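Local coordinates for protein phosphatidylserine synthase (Haemophilus influenzae, PDB 3HSI) that belongs to the phospholipase D superfamily of proteins, built from phospholipase D-like domains of mixed alpha/beta structure, at residues Ile53-Ala57 with Ile191-Leu195. Residues are numbered along the deposited sequence; the frame is centred on the assembly and turned at random.
Sequences IYVTA and INDYL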
loop_
_atom_site.group_PDB
_atom_site.type_symbol
_atom_site.label_atom_id
_atom_site.label_comp_id
_atom_site.label_asym_id
_atom_site.label_seq_id
_atom_site.Cartn_x
_atom_site.Cartn_y
_atom_site.Cartn_z
ATOM N N ILE C 53 -27.567 18.998 9.400
ATOM C CA ILE C 53 -26.532 18.461 10.245
ATOM C C ILE C 53 -25.743 17.457 9.425
ATOM O O ILE C 53 -26.267 16.390 9.072
ATOM C CB ILE C 53 -27.094 17.772 11.517
ATOM C CG1 ILE C 53 -27.779 18.804 12.447
ATOM C CG2 ILE C 53 -25.966 17.020 12.262
ATOM C CD1 ILE C 53 -28.622 18.196 13.584
ATOM N N TYR C 54 -24.513 17.830 9.098
ATOM C CA TYR C 54 -23.552 16.964 8.422
ATOM C C TYR C 54 -22.399 16.665 9.360
ATOM O O TYR C 54 -21.888 17.570 10.050
ATOM C CB TYR C 54 -23.009 17.618 7.133
ATOM C CG TYR C 54 -23.995 17.626 5.952
ATOM C CD1 TYR C 54 -23.717 16.896 4.775
ATOM C CD2 TYR C 54 -25.194 18.333 6.021
ATOM C CE1 TYR C 54 -24.607 16.890 3.695
ATOM C CE2 TYR C 54 -26.100 18.334 4.947
ATOM C CZ TYR C 54 -25.796 17.613 3.788
ATOM O OH TYR C 54 -26.676 17.626 2.734
ATOM N N VAL C 55 -21.996 15.408 9.364
ATOM C CA VAL C 55 -20.929 14.888 10.191
ATOM C C VAL C 55 -20.132 13.924 9.314
ATOM O O VAL C 55 -20.736 13.077 8.647
ATOM C CB VAL C 55 -21.511 14.105 11.389
ATOM C CG1 VAL C 55 -20.440 13.281 12.084
ATOM C CG2 VAL C 55 -22.178 15.049 12.398
ATOM N N THR C 56 -18.810 14.118 9.248
ATOM C CA THR C 56 -17.869 13.124 8.718
ATOM C C THR C 56 -16.978 12.824 9.910
ATOM O O THR C 56 -16.452 13.735 10.510
ATOM C CB THR C 56 -16.935 13.636 7.536
ATOM O OG1 THR C 56 -16.254 14.844 7.950
ATOM C CG2 THR C 56 -17.699 13.915 6.286
ATOM N N ALA C 57 -16.867 11.558 10.289
ATOM C CA ALA C 57 -15.998 11.146 11.382
ATOM C C ALA C 57 -15.448 9.777 11.005
ATOM O O ALA C 57 -15.963 9.139 10.076
ATOM C CB ALA C 57 -16.768 11.104 12.704
ATOM N N ILE C 191 -19.106 17.415 0.594
ATOM C CA ILE C 191 -19.689 16.174 1.059
ATOM C C ILE C 191 -20.680 15.664 0.032
ATOM O O ILE C 191 -20.577 14.514 -0.397
ATOM C CB ILE C 191 -20.343 16.338 2.444
ATOM C CG1 ILE C 191 -19.229 16.514 3.505
ATOM C CG2 ILE C 191 -21.244 15.150 2.771
ATOM C CD1 ILE C 191 -19.770 16.974 4.827
ATOM N N ASN C 192 -21.612 16.529 -0.378
ATOM C CA ASN C 192 -22.611 16.141 -1.353
ATOM C C ASN C 192 -21.994 15.833 -2.707
ATOM O O ASN C 192 -22.298 14.797 -3.279
ATOM C CB ASN C 192 -23.674 17.226 -1.537
ATOM C CG ASN C 192 -24.799 17.111 -0.549
ATOM O OD1 ASN C 192 -25.698 16.295 -0.726
ATOM N ND2 ASN C 192 -24.786 17.954 0.477
ATOM N N ASP C 193 -21.126 16.726 -3.192
ATOM C CA ASP C 193 -20.539 16.640 -4.531
ATOM C C ASP C 193 -19.488 15.570 -4.665
ATOM O O ASP C 193 -19.416 14.943 -5.713
ATOM C CB ASP C 193 -19.900 17.970 -4.969
ATOM C CG ASP C 193 -20.917 19.081 -5.155
ATOM O OD1 ASP C 193 -22.141 18.844 -5.006
ATOM O OD2 ASP C 193 -20.499 20.220 -5.450
ATOM N N TYR C 194 -18.656 15.382 -3.639
ATOM C CA TYR C 194 -17.530 14.453 -3.755
ATOM C C TYR C 194 -17.566 13.204 -2.863
ATOM O O TYR C 194 -17.298 12.103 -3.339
ATOM C CB TYR C 194 -16.204 15.192 -3.573
ATOM C CG TYR C 194 -15.897 16.100 -4.741
ATOM C CD1 TYR C 194 -15.553 15.557 -5.987
ATOM C CD2 TYR C 194 -15.972 17.484 -4.613
ATOM C CE1 TYR C 194 -15.310 16.360 -7.080
ATOM C CE2 TYR C 194 -15.704 18.326 -5.720
ATOM C CZ TYR C 194 -15.390 17.745 -6.944
ATOM O OH TYR C 194 -15.125 18.522 -8.035
ATOM N N LEU C 195 -17.885 13.361 -1.585
ATOM C CA LEU C 195 -17.848 12.214 -0.682
ATOM C C LEU C 195 -19.002 11.262 -0.907
ATOM O O LEU C 195 -18.782 10.069 -0.993
ATOM C CB LEU C 195 -17.799 12.635 0.793
ATOM C CG LEU C 195 -16.439 13.003 1.349
ATOM C CD1 LEU C 195 -16.555 13.223 2.863
ATOM C CD2 LEU C 195 -15.419 11.913 1.042
#
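Tyr54 and Thr56 of strand 52-56 form a buried helix-on-sheet contact with Ile191, Asn192 and Leu195 at the end of helix 181-195. One polar bond lies at its margin. The short axes of strand and helix lie 11.7 Å apart and run in roughly the same direction, 31° from parallel. Ile191 fills the middle. Its CG2 meets the Tyr54 ring at the edge, in the ring plane, 3.6 Å from Tyr54 CD1. Its longer branch ends between the two strand side chains: Ile191 CD1 lies near the tyrosine ring and meets Thr56 CG2 tip to tip at 4.0 Å. One isoleucine therefore touches two strand residues that point to the same side of the sheet. Leu195, one turn on, adds its CD1 at 3.7 Å from Thr56 CG2, the two side chains crossing at about a right angle. The first torsion of Thr56 (chi1 53°) sets CG2 anti to the carbonyl carbon, where it meets both helix residues. Asn192 reaches the far end of the tyrosine. Asn192 ND2 donates to Tyr54 OH over 3.0 Å, nearly straight at 165°, and the oxygen lies close to the amide plane. The ring and amide planes are steeply inclined to each other. The same ND2 also bonds to the carbonyl of Val188, which ties the amide back to its own helix. Tyr54 OH has a stronger partner in Asp84, so the phenol links the helix to strand 84-90. Leu88 of that neighbouring parallel strand touches Thr56, Ile191 and Leu195 and extends the apolar layer. The arrangement is typical of the alpha/beta architecture of phospholipase D-like domains, in which helices pack on a mixed beta sheet.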